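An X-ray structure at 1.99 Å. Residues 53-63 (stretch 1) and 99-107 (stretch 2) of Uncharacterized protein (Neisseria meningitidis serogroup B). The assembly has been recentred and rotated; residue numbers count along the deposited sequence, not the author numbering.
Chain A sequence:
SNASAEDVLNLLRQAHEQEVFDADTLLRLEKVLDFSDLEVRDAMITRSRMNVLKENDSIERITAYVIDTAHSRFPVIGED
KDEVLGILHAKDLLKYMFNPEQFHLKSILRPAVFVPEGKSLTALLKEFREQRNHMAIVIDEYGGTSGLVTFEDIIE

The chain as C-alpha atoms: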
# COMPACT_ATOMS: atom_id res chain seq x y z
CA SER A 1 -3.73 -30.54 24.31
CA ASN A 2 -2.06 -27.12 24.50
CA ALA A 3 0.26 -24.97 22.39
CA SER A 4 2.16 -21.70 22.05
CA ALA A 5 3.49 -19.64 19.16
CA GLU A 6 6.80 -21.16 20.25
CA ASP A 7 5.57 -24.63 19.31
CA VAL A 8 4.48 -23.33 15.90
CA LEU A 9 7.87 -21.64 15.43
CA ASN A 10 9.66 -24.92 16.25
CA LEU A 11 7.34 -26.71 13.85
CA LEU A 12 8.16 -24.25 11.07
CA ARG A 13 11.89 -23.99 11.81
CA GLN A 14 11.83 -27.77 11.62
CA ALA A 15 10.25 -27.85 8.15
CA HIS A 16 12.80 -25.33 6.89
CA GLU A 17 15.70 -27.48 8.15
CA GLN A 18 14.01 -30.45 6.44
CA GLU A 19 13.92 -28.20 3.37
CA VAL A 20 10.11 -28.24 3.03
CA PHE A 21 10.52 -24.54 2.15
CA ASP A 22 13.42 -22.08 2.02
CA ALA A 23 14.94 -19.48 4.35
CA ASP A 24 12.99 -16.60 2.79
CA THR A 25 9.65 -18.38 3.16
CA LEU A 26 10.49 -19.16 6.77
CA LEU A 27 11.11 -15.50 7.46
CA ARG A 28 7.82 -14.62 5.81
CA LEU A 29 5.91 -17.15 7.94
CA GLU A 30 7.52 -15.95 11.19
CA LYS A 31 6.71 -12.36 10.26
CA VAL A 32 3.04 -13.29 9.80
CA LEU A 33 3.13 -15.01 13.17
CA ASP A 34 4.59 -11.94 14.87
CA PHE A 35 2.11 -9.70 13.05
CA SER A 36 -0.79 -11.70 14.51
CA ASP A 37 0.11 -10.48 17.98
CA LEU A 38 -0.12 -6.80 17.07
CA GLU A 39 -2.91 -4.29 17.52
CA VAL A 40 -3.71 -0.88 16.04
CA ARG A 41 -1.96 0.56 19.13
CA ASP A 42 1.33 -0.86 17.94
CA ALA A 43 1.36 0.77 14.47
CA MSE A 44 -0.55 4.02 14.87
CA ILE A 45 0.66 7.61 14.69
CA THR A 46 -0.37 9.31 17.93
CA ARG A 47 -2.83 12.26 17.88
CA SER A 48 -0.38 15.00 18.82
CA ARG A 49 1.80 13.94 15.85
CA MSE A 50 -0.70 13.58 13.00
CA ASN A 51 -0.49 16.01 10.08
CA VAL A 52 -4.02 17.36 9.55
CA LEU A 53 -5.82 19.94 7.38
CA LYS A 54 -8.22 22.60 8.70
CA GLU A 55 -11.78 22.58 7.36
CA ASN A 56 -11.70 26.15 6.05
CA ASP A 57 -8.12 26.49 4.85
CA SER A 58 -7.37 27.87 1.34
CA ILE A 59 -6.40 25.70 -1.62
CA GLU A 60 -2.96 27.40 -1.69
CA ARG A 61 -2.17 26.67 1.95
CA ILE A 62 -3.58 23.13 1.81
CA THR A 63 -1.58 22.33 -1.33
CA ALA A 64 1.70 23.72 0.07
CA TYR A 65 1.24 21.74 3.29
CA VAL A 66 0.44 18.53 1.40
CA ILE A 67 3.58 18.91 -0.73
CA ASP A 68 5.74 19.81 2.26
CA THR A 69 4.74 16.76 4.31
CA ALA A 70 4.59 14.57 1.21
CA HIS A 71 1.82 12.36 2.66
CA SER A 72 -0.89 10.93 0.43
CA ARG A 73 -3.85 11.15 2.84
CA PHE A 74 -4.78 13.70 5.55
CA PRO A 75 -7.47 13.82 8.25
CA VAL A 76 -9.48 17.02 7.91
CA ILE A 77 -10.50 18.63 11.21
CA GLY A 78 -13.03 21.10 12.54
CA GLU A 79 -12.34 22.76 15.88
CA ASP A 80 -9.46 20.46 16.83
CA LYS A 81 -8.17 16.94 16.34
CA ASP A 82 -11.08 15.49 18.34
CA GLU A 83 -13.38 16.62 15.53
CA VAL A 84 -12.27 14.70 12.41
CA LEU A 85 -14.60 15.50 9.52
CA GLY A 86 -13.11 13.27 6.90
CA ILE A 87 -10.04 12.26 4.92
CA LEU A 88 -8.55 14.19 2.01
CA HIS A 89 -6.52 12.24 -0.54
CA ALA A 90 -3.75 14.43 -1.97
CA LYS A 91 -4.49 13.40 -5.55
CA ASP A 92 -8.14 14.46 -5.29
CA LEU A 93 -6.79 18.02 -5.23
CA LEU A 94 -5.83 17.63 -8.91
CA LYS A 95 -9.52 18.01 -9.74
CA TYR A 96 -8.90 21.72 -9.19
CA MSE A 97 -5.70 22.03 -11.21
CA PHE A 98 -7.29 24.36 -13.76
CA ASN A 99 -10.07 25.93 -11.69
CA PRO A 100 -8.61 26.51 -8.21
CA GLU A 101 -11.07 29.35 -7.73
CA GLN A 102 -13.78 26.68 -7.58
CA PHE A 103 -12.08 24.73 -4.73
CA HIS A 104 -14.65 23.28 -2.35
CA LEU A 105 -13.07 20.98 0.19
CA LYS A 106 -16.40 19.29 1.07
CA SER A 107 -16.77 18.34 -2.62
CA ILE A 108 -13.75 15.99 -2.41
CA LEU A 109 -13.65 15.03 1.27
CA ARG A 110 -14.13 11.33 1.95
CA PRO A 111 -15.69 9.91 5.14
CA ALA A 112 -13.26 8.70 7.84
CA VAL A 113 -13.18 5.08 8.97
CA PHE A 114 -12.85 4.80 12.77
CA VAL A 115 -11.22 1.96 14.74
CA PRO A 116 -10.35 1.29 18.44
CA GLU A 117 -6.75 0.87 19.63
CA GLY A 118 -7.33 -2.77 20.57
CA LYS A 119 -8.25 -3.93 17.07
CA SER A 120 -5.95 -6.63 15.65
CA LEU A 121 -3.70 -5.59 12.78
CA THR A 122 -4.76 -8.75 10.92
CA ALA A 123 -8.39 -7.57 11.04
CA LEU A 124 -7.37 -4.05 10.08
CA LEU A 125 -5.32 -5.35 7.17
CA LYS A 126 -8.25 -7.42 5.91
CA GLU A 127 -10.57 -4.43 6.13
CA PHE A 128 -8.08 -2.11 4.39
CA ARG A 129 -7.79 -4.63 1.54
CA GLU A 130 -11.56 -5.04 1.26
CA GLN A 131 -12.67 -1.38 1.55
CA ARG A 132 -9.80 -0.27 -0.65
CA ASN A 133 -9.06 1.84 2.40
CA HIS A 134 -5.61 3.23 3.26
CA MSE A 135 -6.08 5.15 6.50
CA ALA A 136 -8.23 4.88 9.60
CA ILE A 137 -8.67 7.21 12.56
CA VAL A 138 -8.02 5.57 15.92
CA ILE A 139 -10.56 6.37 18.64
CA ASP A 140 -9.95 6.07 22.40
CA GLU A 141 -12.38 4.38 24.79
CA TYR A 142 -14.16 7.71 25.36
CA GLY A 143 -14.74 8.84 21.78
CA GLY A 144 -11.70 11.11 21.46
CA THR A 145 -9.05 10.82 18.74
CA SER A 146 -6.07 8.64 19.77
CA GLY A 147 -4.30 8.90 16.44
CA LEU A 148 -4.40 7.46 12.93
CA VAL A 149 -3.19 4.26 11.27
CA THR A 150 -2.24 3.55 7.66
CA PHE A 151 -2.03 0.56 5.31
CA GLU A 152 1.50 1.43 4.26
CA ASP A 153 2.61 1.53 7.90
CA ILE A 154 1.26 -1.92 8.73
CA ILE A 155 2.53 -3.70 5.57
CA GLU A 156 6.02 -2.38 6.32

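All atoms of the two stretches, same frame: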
# COMPACT_ATOMS: atom_id res chain seq x y z
N LEU A 53 -5.43 18.72 8.09
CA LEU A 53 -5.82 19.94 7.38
C LEU A 53 -7.03 20.56 8.05
O LEU A 53 -7.92 19.84 8.51
CB LEU A 53 -6.18 19.61 5.93
CG LEU A 53 -5.07 18.91 5.12
CD1 LEU A 53 -5.60 18.48 3.77
CD2 LEU A 53 -3.87 19.83 4.97
N LYS A 54 -7.09 21.90 8.10
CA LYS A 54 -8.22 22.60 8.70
C LYS A 54 -9.34 22.72 7.68
O LYS A 54 -9.10 23.00 6.51
CB LYS A 54 -7.85 24.01 9.18
CG LYS A 54 -6.56 24.15 9.97
CD LYS A 54 -6.42 23.12 11.07
CE LYS A 54 -5.05 23.26 11.74
NZ LYS A 54 -4.56 22.02 12.41
N GLU A 55 -10.56 22.50 8.15
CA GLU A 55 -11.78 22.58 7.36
C GLU A 55 -11.79 23.73 6.36
O GLU A 55 -12.08 23.55 5.17
CB GLU A 55 -12.95 22.76 8.36
CG GLU A 55 -14.34 22.48 7.82
CD GLU A 55 -15.42 22.55 8.91
OE1 GLU A 55 -15.13 23.01 10.04
OE2 GLU A 55 -16.57 22.13 8.64
N ASN A 56 -11.46 24.94 6.83
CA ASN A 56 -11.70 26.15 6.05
C ASN A 56 -10.44 26.75 5.41
O ASN A 56 -10.46 27.89 4.94
CB ASN A 56 -12.42 27.21 6.90
CG ASN A 56 -13.86 26.83 7.22
OD1 ASN A 56 -14.53 26.14 6.45
ND2 ASN A 56 -14.35 27.30 8.37
N ASP A 57 -9.36 25.99 5.38
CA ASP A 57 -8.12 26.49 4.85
C ASP A 57 -8.21 26.71 3.32
O ASP A 57 -9.06 26.11 2.66
CB ASP A 57 -6.97 25.54 5.20
CG ASP A 57 -5.72 26.28 5.62
OD1 ASP A 57 -5.60 27.50 5.31
OD2 ASP A 57 -4.85 25.67 6.25
N SER A 58 -7.35 27.56 2.77
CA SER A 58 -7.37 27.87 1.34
C SER A 58 -6.69 26.78 0.51
O SER A 58 -5.85 26.02 1.01
CB SER A 58 -6.65 29.19 1.08
OG SER A 58 -5.26 29.01 1.26
N ILE A 59 -7.03 26.70 -0.77
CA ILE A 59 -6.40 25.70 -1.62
C ILE A 59 -4.88 25.87 -1.64
O ILE A 59 -4.15 24.88 -1.63
CB ILE A 59 -7.00 25.67 -3.04
CG1 ILE A 59 -6.47 24.45 -3.81
CG2 ILE A 59 -6.77 26.99 -3.77
CD1 ILE A 59 -7.28 24.09 -5.02
N GLU A 60 -4.40 27.11 -1.65
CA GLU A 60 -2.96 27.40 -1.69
C GLU A 60 -2.21 26.89 -0.46
O GLU A 60 -1.12 26.32 -0.56
CB GLU A 60 -2.73 28.91 -1.85
CG GLU A 60 -3.12 29.49 -3.21
CD GLU A 60 -4.59 29.87 -3.32
OE1 GLU A 60 -5.32 29.76 -2.30
OE2 GLU A 60 -5.02 30.27 -4.42
N ARG A 61 -2.79 27.11 0.72
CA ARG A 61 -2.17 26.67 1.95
C ARG A 61 -2.27 25.14 2.12
O ARG A 61 -1.30 24.48 2.48
CB ARG A 61 -2.83 27.40 3.13
CG ARG A 61 -2.44 28.88 3.19
CD ARG A 61 -3.29 29.64 4.21
NE ARG A 61 -3.22 29.03 5.53
CZ ARG A 61 -2.34 29.37 6.46
NH1 ARG A 61 -1.44 30.32 6.22
NH2 ARG A 61 -2.35 28.76 7.64
N ILE A 62 -3.44 24.58 1.84
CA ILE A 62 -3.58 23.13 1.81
C ILE A 62 -2.54 22.48 0.89
O ILE A 62 -1.79 21.59 1.31
CB ILE A 62 -5.02 22.70 1.38
CG1 ILE A 62 -6.01 22.93 2.53
CG2 ILE A 62 -5.04 21.24 0.91
CD1 ILE A 62 -7.46 22.90 2.11
N THR A 63 -2.47 22.94 -0.36
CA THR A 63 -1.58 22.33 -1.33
C THR A 63 -0.11 22.40 -0.89
O THR A 63 0.62 21.42 -1.01
CB THR A 63 -1.75 22.95 -2.75
OG1 THR A 63 -3.07 22.64 -3.24
CG2 THR A 63 -0.73 22.38 -3.71
N ASN A 99 -9.05 25.05 -12.24
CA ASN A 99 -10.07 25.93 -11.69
C ASN A 99 -9.93 25.99 -10.17
O ASN A 99 -10.84 25.57 -9.45
CB ASN A 99 -11.46 25.40 -12.04
CG ASN A 99 -11.67 23.95 -11.57
OD1 ASN A 99 -10.70 23.23 -11.33
ND2 ASN A 99 -12.92 23.54 -11.42
N PRO A 100 -8.80 26.50 -9.66
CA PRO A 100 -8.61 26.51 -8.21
C PRO A 100 -9.63 27.42 -7.53
O PRO A 100 -10.00 27.20 -6.37
CB PRO A 100 -7.19 27.09 -8.03
CG PRO A 100 -6.57 27.08 -9.39
CD PRO A 100 -7.69 27.16 -10.38
N GLU A 101 -10.09 28.42 -8.26
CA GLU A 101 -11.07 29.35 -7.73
C GLU A 101 -12.37 28.65 -7.35
O GLU A 101 -13.15 29.17 -6.56
CB GLU A 101 -11.30 30.52 -8.72
CG GLU A 101 -12.05 30.18 -10.00
CD GLU A 101 -11.22 29.41 -11.03
OE1 GLU A 101 -9.99 29.27 -10.86
OE2 GLU A 101 -11.81 28.97 -12.04
N GLN A 102 -12.58 27.46 -7.90
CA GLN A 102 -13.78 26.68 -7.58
C GLN A 102 -13.57 25.67 -6.43
O GLN A 102 -14.49 24.93 -6.09
CB GLN A 102 -14.33 25.98 -8.82
CG GLN A 102 -14.95 26.93 -9.85
CD GLN A 102 -15.52 26.19 -11.05
OE1 GLN A 102 -14.82 25.42 -11.69
NE2 GLN A 102 -16.79 26.42 -11.34
N PHE A 103 -12.38 25.66 -5.83
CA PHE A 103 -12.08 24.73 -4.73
C PHE A 103 -13.19 24.70 -3.69
O PHE A 103 -13.64 25.74 -3.20
CB PHE A 103 -10.75 25.07 -4.06
CG PHE A 103 -10.39 24.16 -2.91
CD1 PHE A 103 -10.19 22.81 -3.11
CD2 PHE A 103 -10.25 24.66 -1.62
CE1 PHE A 103 -9.85 21.96 -2.05
CE2 PHE A 103 -9.92 23.82 -0.55
CZ PHE A 103 -9.72 22.47 -0.77
N HIS A 104 -13.62 23.48 -3.36
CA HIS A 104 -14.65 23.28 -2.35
C HIS A 104 -14.28 21.99 -1.63
O HIS A 104 -14.52 20.90 -2.14
CB HIS A 104 -16.04 23.19 -3.01
CG HIS A 104 -17.18 23.07 -2.03
ND1 HIS A 104 -17.04 23.34 -0.69
CD2 HIS A 104 -18.47 22.72 -2.22
CE1 HIS A 104 -18.20 23.15 -0.08
NE2 HIS A 104 -19.09 22.78 -0.99
N LEU A 105 -13.66 22.13 -0.47
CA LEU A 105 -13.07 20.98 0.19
C LEU A 105 -14.12 19.88 0.42
O LEU A 105 -13.83 18.70 0.20
CB LEU A 105 -12.40 21.38 1.50
CG LEU A 105 -11.65 20.26 2.25
CD1 LEU A 105 -10.79 19.45 1.27
CD2 LEU A 105 -10.80 20.84 3.38
N LYS A 106 -15.32 20.27 0.83
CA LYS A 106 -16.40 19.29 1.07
C LYS A 106 -16.78 18.50 -0.19
O LYS A 106 -17.33 17.39 -0.10
CB LYS A 106 -17.65 19.96 1.63
CG LYS A 106 -17.45 20.71 2.93
CD LYS A 106 -17.55 19.80 4.15
CE LYS A 106 -17.41 20.62 5.44
NZ LYS A 106 -18.31 21.82 5.43
N SER A 107 -16.51 19.06 -1.37
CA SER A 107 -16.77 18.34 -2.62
C SER A 107 -15.86 17.12 -2.84
O SER A 107 -16.20 16.22 -3.62
CB SER A 107 -16.64 19.26 -3.84
OG SER A 107 -17.66 20.26 -3.80

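Stretch 1 leaves a short strand (Leu 53 to Lys 54) through a type I turn, closed by Asp 57 N to Lys 54 O at 3.2 Å, and enters a helix at Ile 59. Ser 58 caps that helix: its OG accepts from Arg 61 N at 3.2 Å. Asp 57 OD1 adds a salt bridge to Arg 61 NE at 2.8 Å. In stretch 2 a 3-10 segment, with Phe 103 N hydrogen-bonded to Pro 100 O at 2.9 Å, precedes an extended Phe 103 and His 104. The CA atoms of Ile 59 and Phe 103 lie 6.5 Å apart, those of Glu 55 and Leu 105 7.5 Å.

No hydrogen bond crosses between the stretches; apolar packing dominates the 396 Å² buried. Ile 59, Ile 62 and Leu 105 are buried, where aliphatic side chains need no polar partner; the partly exposed Phe 103 offers a flat face to Ile 59. The CA-to-CB bond of Phe 103 points toward stretch 1, and chi1 is t. Ile 59 CB sits 4.0 Å from the Phe 103 ring centroid, 28° off the normal, a CH-pi contact that suits a branched aliphatic residue. Ile 59 CD1 also reaches Pro 100 CB at 4.3 Å. Ile 62 CD1 touches both Phe 103 CZ (3.7 Å) and Leu 105 CD2 (4.1 Å), linking the two. Leu 105 CD2 further packs against Glu 55 O at 3.5 Å. At the more exposed margin, Glu 55 OE2 and Lys 106 NZ form a long salt bridge of 3.7 Å; both side chains leave CA sideways, but their ends come nearer the other stretch, bringing opposite charges together.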